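Local coordinates for penicillin binding protein 2X (Streptococcus thermophilus, PDB 5U47), which probably acts as a divisome transpeptidase that cross-links glycan strands of septal peptidoglycan and is inactivated when beta-lactams acylate its essential serine, at residues N607-R610 with H615-V618; K661-F666 with I674-G679. The protein carries 1 engineered substitution. All coordinates share one frame; numbering follows the deposited sequence.

Contact 1: residues N607-R610 with H615-V618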
loop_
_atom_site.group_PDB
_atom_site.type_symbol
_atom_site.label_atom_id
_atom_site.label_comp_id
_atom_site.label_asym_id
_atom_site.label_seq_id
_atom_site.Cartn_x
_atom_site.Cartn_y
_atom_site.Cartn_z
ATOM N N ASN A 607 3.493 4.607 11.879
ATOM C CA ASN A 607 2.955 3.601 10.966
ATOM C C ASN A 607 1.770 2.855 11.607
ATOM O O ASN A 607 0.739 2.653 10.965
ATOM C CB ASN A 607 4.076 2.620 10.590
ATOM C CG ASN A 607 3.767 1.823 9.350
ATOM O OD1 ASN A 607 3.445 2.383 8.300
ATOM N ND2 ASN A 607 3.907 0.513 9.446
ATOM N N THR A 608 1.937 2.452 12.871
ATOM C CA THR A 608 0.897 1.785 13.665
ATOM C C THR A 608 -0.314 2.689 13.872
ATOM O O THR A 608 -1.437 2.262 13.709
ATOM C CB THR A 608 1.480 1.333 15.021
ATOM O OG1 THR A 608 2.475 0.343 14.758
ATOM C CG2 THR A 608 0.420 0.734 15.936
ATOM N N LEU A 609 -0.072 3.946 14.200
ATOM C CA LEU A 609 -1.155 4.907 14.391
ATOM C C LEU A 609 -2.017 5.069 13.129
ATOM O O LEU A 609 -3.249 5.163 13.232
ATOM C CB LEU A 609 -0.593 6.259 14.813
ATOM C CG LEU A 609 -0.053 6.309 16.243
ATOM C CD1 LEU A 609 0.730 7.595 16.484
ATOM C CD2 LEU A 609 -1.181 6.147 17.251
ATOM N N ARG A 610 -1.378 5.133 11.954
ATOM C CA ARG A 610 -2.140 5.227 10.688
ATOM C C ARG A 610 -2.951 3.971 10.383
ATOM O O ARG A 610 -4.019 4.058 9.777
ATOM C CB ARG A 610 -1.240 5.564 9.491
ATOM C CG ARG A 610 -0.713 6.974 9.559
ATOM C CD ARG A 610 -0.248 7.461 8.206
ATOM N NE ARG A 610 0.104 8.860 8.320
ATOM C CZ ARG A 610 1.298 9.340 8.644
ATOM N NH1 ARG A 610 2.332 8.540 8.880
ATOM N NH2 ARG A 610 1.448 10.660 8.735
ATOM N N HIS A 615 -3.922 10.367 12.550
ATOM C CA HIS A 615 -3.095 11.165 11.619
ATOM C C HIS A 615 -1.955 11.797 12.419
ATOM O O HIS A 615 -2.072 12.934 12.887
ATOM C CB HIS A 615 -3.906 12.270 10.917
ATOM C CG HIS A 615 -4.961 11.764 9.981
ATOM N ND1 HIS A 615 -5.876 12.602 9.384
ATOM C CD2 HIS A 615 -5.279 10.508 9.579
ATOM C CE1 HIS A 615 -6.675 11.892 8.608
ATOM N NE2 HIS A 615 -6.335 10.618 8.710
ATOM N N PRO A 616 -0.852 11.052 12.597
ATOM C CA PRO A 616 0.246 11.563 13.378
ATOM C C PRO A 616 1.138 12.517 12.600
ATOM O O PRO A 616 1.236 12.422 11.380
ATOM C CB PRO A 616 1.034 10.298 13.711
ATOM C CG PRO A 616 0.839 9.429 12.532
ATOM C CD PRO A 616 -0.555 9.716 12.046
ATOM N N ILE A 617 1.753 13.447 13.318
ATOM C CA ILE A 617 2.736 14.368 12.752
ATOM C C ILE A 617 4.003 14.148 13.587
ATOM O O ILE A 617 3.996 14.392 14.812
ATOM C CB ILE A 617 2.321 15.840 12.893
ATOM C CG1 ILE A 617 1.008 16.101 12.142
ATOM C CG2 ILE A 617 3.438 16.728 12.381
ATOM C CD1 ILE A 617 0.367 17.433 12.474
ATOM N N VAL A 618 5.062 13.673 12.934
ATOM C CA VAL A 618 6.324 13.382 13.601
ATOM C C VAL A 618 7.179 14.635 13.508
ATOM O O VAL A 618 7.426 15.132 12.398
ATOM C CB VAL A 618 7.018 12.169 12.965
ATOM C CG1 VAL A 618 8.406 11.933 13.553
ATOM C CG2 VAL A 618 6.154 10.921 13.161
#
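Leu609 and Arg610, on helix 602-611, meet the single residue Pro616 near the start of strand 615-619, forming the helix-on-sheet packing of a PASTA domain. The chain leaves the helix and returns almost at once as an outermost strand of a three-stranded sheet. The two elements are close: the CA atoms of Leu609 and Pro616 lie 6.9 Å apart, and those of Arg610 and His615 6.1 Å. Leu609 supplies the purely apolar half of the contact. Its CG stands beside the backbone N, anti to the carbonyl carbon (chi1 -72°), and one methyl, CD1, reaches Pro616 CB at 3.9 Å, the leucine and the proline ring lying side by side with their directions reversed. The same leucine also touches Ile642 and Ile644 of the neighbouring strand, which places it in the core between helix and sheet. Arg610, its chain extended from CG to NE, passes slantwise across the proline ring. Its CG lies 3.7 Å from Pro616 CD, and farther out Pro616 CD sits 3.7 Å above one face of the guanidinium plane, offset toward the rim. The charged end has its strongest partner elsewhere: NH2 makes a salt bridge to Glu455, while NH1 donates to Arg385 O. Both partners belong to the transpeptidase domain, so the arginine links this PASTA domain to it, and these bonds probably limit rotation of the guanidinium over the proline. The geometry excludes one tempting bond: Arg610 NH2 comes within 3.2 Å of Pro616 O, but at too poor an angle for a hydrogen bond.

Contact 2: residues K661-F666 with I674-G679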
loop_
_atom_site.group_PDB
_atom_site.type_symbol
_atom_site.label_atom_id
_atom_site.label_comp_id
_atom_site.label_asym_id
_atom_site.label_seq_id
_atom_site.Cartn_x
_atom_site.Cartn_y
_atom_site.Cartn_z
ATOM N N LYS A 661 -5.154 23.402 18.159
ATOM C CA LYS A 661 -4.724 22.660 19.362
ATOM C C LYS A 661 -3.275 22.208 19.220
ATOM O O LYS A 661 -2.477 22.336 20.148
ATOM C CB LYS A 661 -5.627 21.434 19.584
ATOM C CG LYS A 661 -5.287 20.561 20.795
ATOM C CD LYS A 661 -6.232 19.355 20.839
ATOM C CE LYS A 661 -5.995 18.450 22.043
ATOM N NZ LYS A 661 -4.660 17.806 22.041
ATOM N N ASN A 662 -2.932 21.685 18.054
ATOM C CA ASN A 662 -1.561 21.238 17.811
ATOM C C ASN A 662 -0.545 22.383 17.686
ATOM O O ASN A 662 0.565 22.273 18.189
ATOM C CB ASN A 662 -1.523 20.239 16.672
ATOM C CG ASN A 662 -2.137 18.910 17.077
ATOM O OD1 ASN A 662 -2.143 18.574 18.268
ATOM N ND2 ASN A 662 -2.657 18.143 16.101
ATOM N N VAL A 663 -0.942 23.494 17.074
ATOM C CA VAL A 663 -0.083 24.660 17.029
ATOM C C VAL A 663 0.199 25.112 18.466
ATOM O O VAL A 663 1.337 25.411 18.798
ATOM C CB VAL A 663 -0.703 25.827 16.227
ATOM C CG1 VAL A 663 0.194 27.047 16.297
ATOM C CG2 VAL A 663 -0.902 25.433 14.767
ATOM N N GLU A 664 -0.843 25.147 19.309
ATOM C CA GLU A 664 -0.695 25.557 20.729
ATOM C C GLU A 664 0.213 24.614 21.525
ATOM O O GLU A 664 1.020 25.060 22.336
ATOM C CB GLU A 664 -2.056 25.630 21.438
ATOM C CG GLU A 664 -2.979 26.747 20.961
ATOM C CD GLU A 664 -4.273 26.845 21.768
ATOM O OE1 GLU A 664 -5.358 26.996 21.157
ATOM O OE2 GLU A 664 -4.214 26.758 23.019
ATOM N N THR A 665 0.064 23.313 21.304
ATOM C CA THR A 665 0.861 22.325 22.014
ATOM C C THR A 665 2.334 22.498 21.633
ATOM O O THR A 665 3.204 22.574 22.493
ATOM C CB THR A 665 0.397 20.897 21.700
ATOM O OG1 THR A 665 -0.976 20.757 22.089
ATOM C CG2 THR A 665 1.236 19.876 22.439
ATOM N N PHE A 666 2.584 22.575 20.336
ATOM C CA PHE A 666 3.915 22.797 19.804
ATOM C C PHE A 666 4.563 24.056 20.368
ATOM O O PHE A 666 5.746 24.050 20.758
ATOM C CB PHE A 666 3.831 22.906 18.264
ATOM C CG PHE A 666 5.008 23.601 17.649
ATOM C CD1 PHE A 666 6.267 23.031 17.691
ATOM C CD2 PHE A 666 4.866 24.854 17.073
ATOM C CE1 PHE A 666 7.369 23.695 17.151
ATOM C CE2 PHE A 666 5.957 25.521 16.517
ATOM C CZ PHE A 666 7.208 24.937 16.563
ATOM N N ILE A 674 2.786 32.586 19.719
ATOM C CA ILE A 674 1.979 32.541 18.498
ATOM C C ILE A 674 0.907 33.616 18.487
ATOM O O ILE A 674 0.220 33.820 19.470
ATOM C CB ILE A 674 1.260 31.171 18.310
ATOM C CG1 ILE A 674 2.255 30.007 18.295
ATOM C CG2 ILE A 674 0.451 31.173 17.010
ATOM C CD1 ILE A 674 3.211 30.029 17.123
ATOM N N THR A 675 0.786 34.298 17.357
ATOM C CA THR A 675 -0.266 35.270 17.118
ATOM C C THR A 675 -1.181 34.639 16.079
ATOM O O THR A 675 -0.696 34.208 15.027
ATOM C CB THR A 675 0.331 36.584 16.573
ATOM O OG1 THR A 675 1.156 37.168 17.582
ATOM C CG2 THR A 675 -0.759 37.570 16.194
ATOM N N TYR A 676 -2.478 34.536 16.365
ATOM C CA TYR A 676 -3.410 33.917 15.418
ATOM C C TYR A 676 -4.228 34.905 14.628
ATOM O O TYR A 676 -4.617 35.950 15.133
ATOM C CB TYR A 676 -4.391 32.963 16.135
ATOM C CG TYR A 676 -3.702 31.803 16.801
ATOM C CD1 TYR A 676 -3.335 30.667 16.069
ATOM C CD2 TYR A 676 -3.398 31.842 18.157
ATOM C CE1 TYR A 676 -2.687 29.604 16.678
ATOM C CE2 TYR A 676 -2.749 30.787 18.777
ATOM C CZ TYR A 676 -2.405 29.666 18.041
ATOM O OH TYR A 676 -1.752 28.629 18.662
ATOM N N LYS A 677 -4.456 34.561 13.365
ATOM C CA LYS A 677 -5.373 35.275 12.496
ATOM C C LYS A 677 -6.399 34.219 12.073
ATOM O O LYS A 677 -6.021 33.203 11.507
ATOM C CB LYS A 677 -4.699 35.795 11.228
ATOM C CG LYS A 677 -3.702 36.923 11.398
ATOM C CD LYS A 677 -3.061 37.272 10.058
ATOM C CE LYS A 677 -4.059 37.780 9.028
ATOM N NZ LYS A 677 -3.365 38.167 7.769
ATOM N N GLY A 678 -7.672 34.434 12.369
ATOM C CA GLY A 678 -8.719 33.489 11.963
ATOM C C GLY A 678 -9.402 32.820 13.131
ATOM O O GLY A 678 -8.932 32.907 14.268
ATOM N N GLY A 679 -10.517 32.146 12.832
ATOM C CA GLY A 679 -11.337 31.473 13.842
ATOM C C GLY A 679 -10.657 30.257 14.426
ATOM O O GLY A 679 -9.949 29.544 13.718
#
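Helix 661-666 and strand 674-677 run nearly antiparallel, with 166° between their directions and axes 10.3 Å apart at closest approach, and Val663 and Glu664 bridge that gap to Ile674 and Tyr676. This is the helix-on-sheet layer of a PASTA domain. The contact is carried by van der Waals packing; no hydrogen bond links the two segments. Val663 CG1, set anti to the backbone N by chi1 of 176°, is the methyl that reaches the strand: it lies 3.4 Å from Tyr676 OH and also touches Tyr676 CE1. The same methyl is 4.1 Å from Ile674 CG1. The approach to the ring is oblique. Glu664 meets the same phenol through its aliphatic part, CG lying 3.2 Å from Tyr676 OH, and its side chain crosses the tyrosine at about a right angle, with carboxylate and ring planes 60° apart. The hydroxyl oxygen is thus lodged against carbon atoms of two successive helix residues. Within the strand, Ile674 CG2 sits 3.4 Å above one face of the tyrosine ring, toward its rim, and so backs the ring from its own segment. Lys660, at the start of helix 660-670, adds a cation-pi interaction with Tyr676. Beneath the helix, Ile674 packs on Ile701 and Ile703 and Tyr676 on Leu705, all from strand 700-706, the central strand that pairs in parallel with 673-677.

Contacts 1 and 2 join the same kinds of element, a helix and the outermost strand that follows it, in two successive PASTA domains. Their centres are 21 Å apart and their nearest atoms about 5 Å, without touching. Contact 1 lies about 15 Å from the centre of the chain and is buried, beside the transpeptidase region; contact 2, about 33 Å out, is only partly buried and includes one exposed residue. The chemistry differs as well: in contact 1 an arginine's charged end is engaged by the transpeptidase domain, whereas contact 2 rests on a tyrosine and aliphatic carbons.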